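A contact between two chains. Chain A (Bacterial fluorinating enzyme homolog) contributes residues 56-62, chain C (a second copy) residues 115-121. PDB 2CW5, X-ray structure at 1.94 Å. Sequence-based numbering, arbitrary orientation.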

# COMPACT_ATOMS: atom_id res chain seq x y z
N LEU A 56 14.23 9.96 4.32
CA LEU A 56 15.59 10.11 3.82
C LEU A 56 16.76 9.71 4.71
O LEU A 56 17.63 8.95 4.28
CB LEU A 56 15.81 11.54 3.31
CG LEU A 56 17.06 11.70 2.43
CD1 LEU A 56 16.92 10.81 1.21
CD2 LEU A 56 17.23 13.15 2.00
N PRO A 57 16.81 10.22 5.95
CA PRO A 57 17.92 9.89 6.86
C PRO A 57 18.16 8.40 7.10
O PRO A 57 19.26 7.99 7.48
CB PRO A 57 17.55 10.60 8.17
CG PRO A 57 16.67 11.74 7.73
CD PRO A 57 15.83 11.10 6.63
N TYR A 58 17.13 7.59 6.87
CA TYR A 58 17.22 6.16 7.11
C TYR A 58 17.39 5.30 5.87
O TYR A 58 17.55 4.08 5.97
CB TYR A 58 15.99 5.71 7.89
CG TYR A 58 15.85 6.48 9.18
CD1 TYR A 58 16.63 6.16 10.29
CD2 TYR A 58 15.00 7.59 9.26
CE1 TYR A 58 16.56 6.92 11.46
CE2 TYR A 58 14.94 8.36 10.42
CZ TYR A 58 15.72 8.01 11.51
OH TYR A 58 15.66 8.77 12.66
N LEU A 59 17.37 5.92 4.69
CA LEU A 59 17.52 5.15 3.46
C LEU A 59 18.98 4.86 3.18
O LEU A 59 19.86 5.65 3.51
CB LEU A 59 16.93 5.91 2.28
CG LEU A 59 15.48 6.37 2.40
CD1 LEU A 59 15.05 7.00 1.07
CD2 LEU A 59 14.58 5.19 2.74
N PRO A 60 19.26 3.70 2.55
CA PRO A 60 20.64 3.33 2.22
C PRO A 60 21.28 4.45 1.42
O PRO A 60 20.64 5.01 0.54
CB PRO A 60 20.47 2.08 1.36
CG PRO A 60 19.19 1.49 1.85
CD PRO A 60 18.31 2.70 2.03
N GLU A 61 22.53 4.78 1.74
CA GLU A 61 23.23 5.83 1.02
C GLU A 61 23.24 5.46 -0.47
O GLU A 61 23.48 4.31 -0.82
CB GLU A 61 24.68 5.94 1.51
CG GLU A 61 25.09 7.35 1.89
CD GLU A 61 24.66 7.71 3.30
OE1 GLU A 61 25.26 7.18 4.26
OE2 GLU A 61 23.72 8.51 3.44
N GLY A 62 22.95 6.43 -1.33
CA GLY A 62 22.95 6.17 -2.76
C GLY A 62 21.65 5.62 -3.32
O GLY A 62 21.53 5.39 -4.52
N ARG C 115 19.66 2.42 19.13
CA ARG C 115 18.82 3.14 18.19
C ARG C 115 19.55 3.38 16.87
O ARG C 115 20.74 3.71 16.86
CB ARG C 115 18.40 4.49 18.79
CG ARG C 115 17.35 5.23 17.97
CD ARG C 115 17.02 6.61 18.53
NE ARG C 115 17.97 7.63 18.11
CZ ARG C 115 19.22 7.75 18.57
NH1 ARG C 115 19.68 6.91 19.49
NH2 ARG C 115 20.00 8.72 18.12
N PRO C 116 18.85 3.21 15.74
CA PRO C 116 19.47 3.43 14.43
C PRO C 116 19.92 4.88 14.28
O PRO C 116 19.28 5.79 14.81
CB PRO C 116 18.36 3.04 13.45
CG PRO C 116 17.11 3.38 14.21
CD PRO C 116 17.43 2.85 15.59
N ARG C 117 21.02 5.09 13.57
CA ARG C 117 21.56 6.44 13.37
C ARG C 117 21.15 7.10 12.06
O ARG C 117 21.39 6.56 10.98
CB ARG C 117 23.09 6.39 13.45
CG ARG C 117 23.65 5.90 14.77
CD ARG C 117 23.22 6.82 15.91
NE ARG C 117 23.51 8.22 15.61
CZ ARG C 117 23.23 9.23 16.42
NH1 ARG C 117 23.53 10.47 16.06
NH2 ARG C 117 22.64 9.00 17.59
N PRO C 118 20.51 8.28 12.13
CA PRO C 118 20.10 8.97 10.91
C PRO C 118 21.34 9.38 10.11
O PRO C 118 22.31 9.89 10.68
CB PRO C 118 19.31 10.17 11.44
CG PRO C 118 19.95 10.44 12.77
CD PRO C 118 20.12 9.04 13.33
N LYS C 119 21.31 9.14 8.80
CA LYS C 119 22.44 9.45 7.93
C LYS C 119 22.61 10.93 7.62
O LYS C 119 23.73 11.41 7.42
CB LYS C 119 22.30 8.66 6.63
CG LYS C 119 22.38 7.15 6.85
CD LYS C 119 21.63 6.38 5.78
CE LYS C 119 21.70 4.88 6.05
NZ LYS C 119 21.15 4.52 7.38
N ALA C 120 21.50 11.66 7.58
CA ALA C 120 21.55 13.08 7.32
C ALA C 120 20.99 13.77 8.56
O ALA C 120 20.16 13.19 9.27
CB ALA C 120 20.71 13.42 6.09
N ALA C 121 21.44 14.99 8.82
CA ALA C 121 20.96 15.71 9.99
C ALA C 121 21.34 17.18 9.95
O ALA C 121 22.50 17.53 9.76
CB ALA C 121 21.51 15.07 11.26
O HOH W 1 18.78 3.11 8.29
O HOH W 2 16.45 7.16 14.97

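The two stretches bury 412 Å² between them, both sides summed, and one direct hydrogen bond crosses the contact. Arg115(C) takes no part: NE of Arg115(C), the nearest side-chain atom to the chain A stretch, is still 6.0 Å from OH of Tyr58(A). Its NH2 lies 2.7 Å from NH2 of Arg117(C), but both atoms are donors, so the short distance is no hydrogen bond.

Pro116(C) directs its CA-to-CB bond toward chain A, yet its polar link runs through the backbone. Its carbonyl O accepts from water 2 at 3.1 Å, and the same water accepts from OH of Tyr58(A) at 2.9 Å. The donor directions are therefore settled at both ends of this bridge. O of Pro116(C) also lies near the plane of the tyrosine ring, at its edge, 4.5 Å from CE1 of Tyr58(A). At Arg117(C) the CA-to-CB bond points away, and the nearest side-chain approach is CB of Arg117(C) to CE1 of Tyr58(A), 6.8 Å, consistent with its exposure and the negligible area covered.

Pro118(C) supplies the apolar centre. Its CB sits 3.7 Å from CB of Pro57(A) and 4.2 Å from CZ of Tyr58(A), so one compact ring packs against both residues. Tyr58(A) reaches this place although its CA-to-CB bond points away: with chi1 at -57° (m), the end of the side chain comes nearer to chain C.

Lys119(C) loses the most surface, 108 Å². Its N donates to O of Pro57(A) at 2.7 Å with an N-H...O angle of 169°, a short and nearly linear bond; the CA atoms of Lys119(C) and Pro57(A) are 4.7 Å apart. The Lys119(C) side chain (m, t, t, p) extends along chain A, where CD comes within 3.0 Å of O of Leu59(A), a tight contact, and CB lies 3.5 Å from OE2 of Glu61(A). That carboxylate oxygen has no polar partner in the model, and the approach is to the aliphatic part of the lysine, not its amine. Instead, NZ of Lys119(C) donates to water 1 at 2.9 Å, which donates to O of Tyr58(A) at 2.8 Å; the direct distance from NZ to that O is 3.9 Å. A long chain with a terminal donor suits this position, combining aliphatic contact with a solvent-mediated link.

Ala120(C) completes the contact with its O 3.8 Å from CB of Pro57(A). The neighbour is carbon, and both N and O of Ala120(C) are buried without a polar partner. CB of Ala120(C) comes no nearer to the stretch than 4.6 Å, at CA of Pro57(A), while Ala121(C) lies beyond the contact.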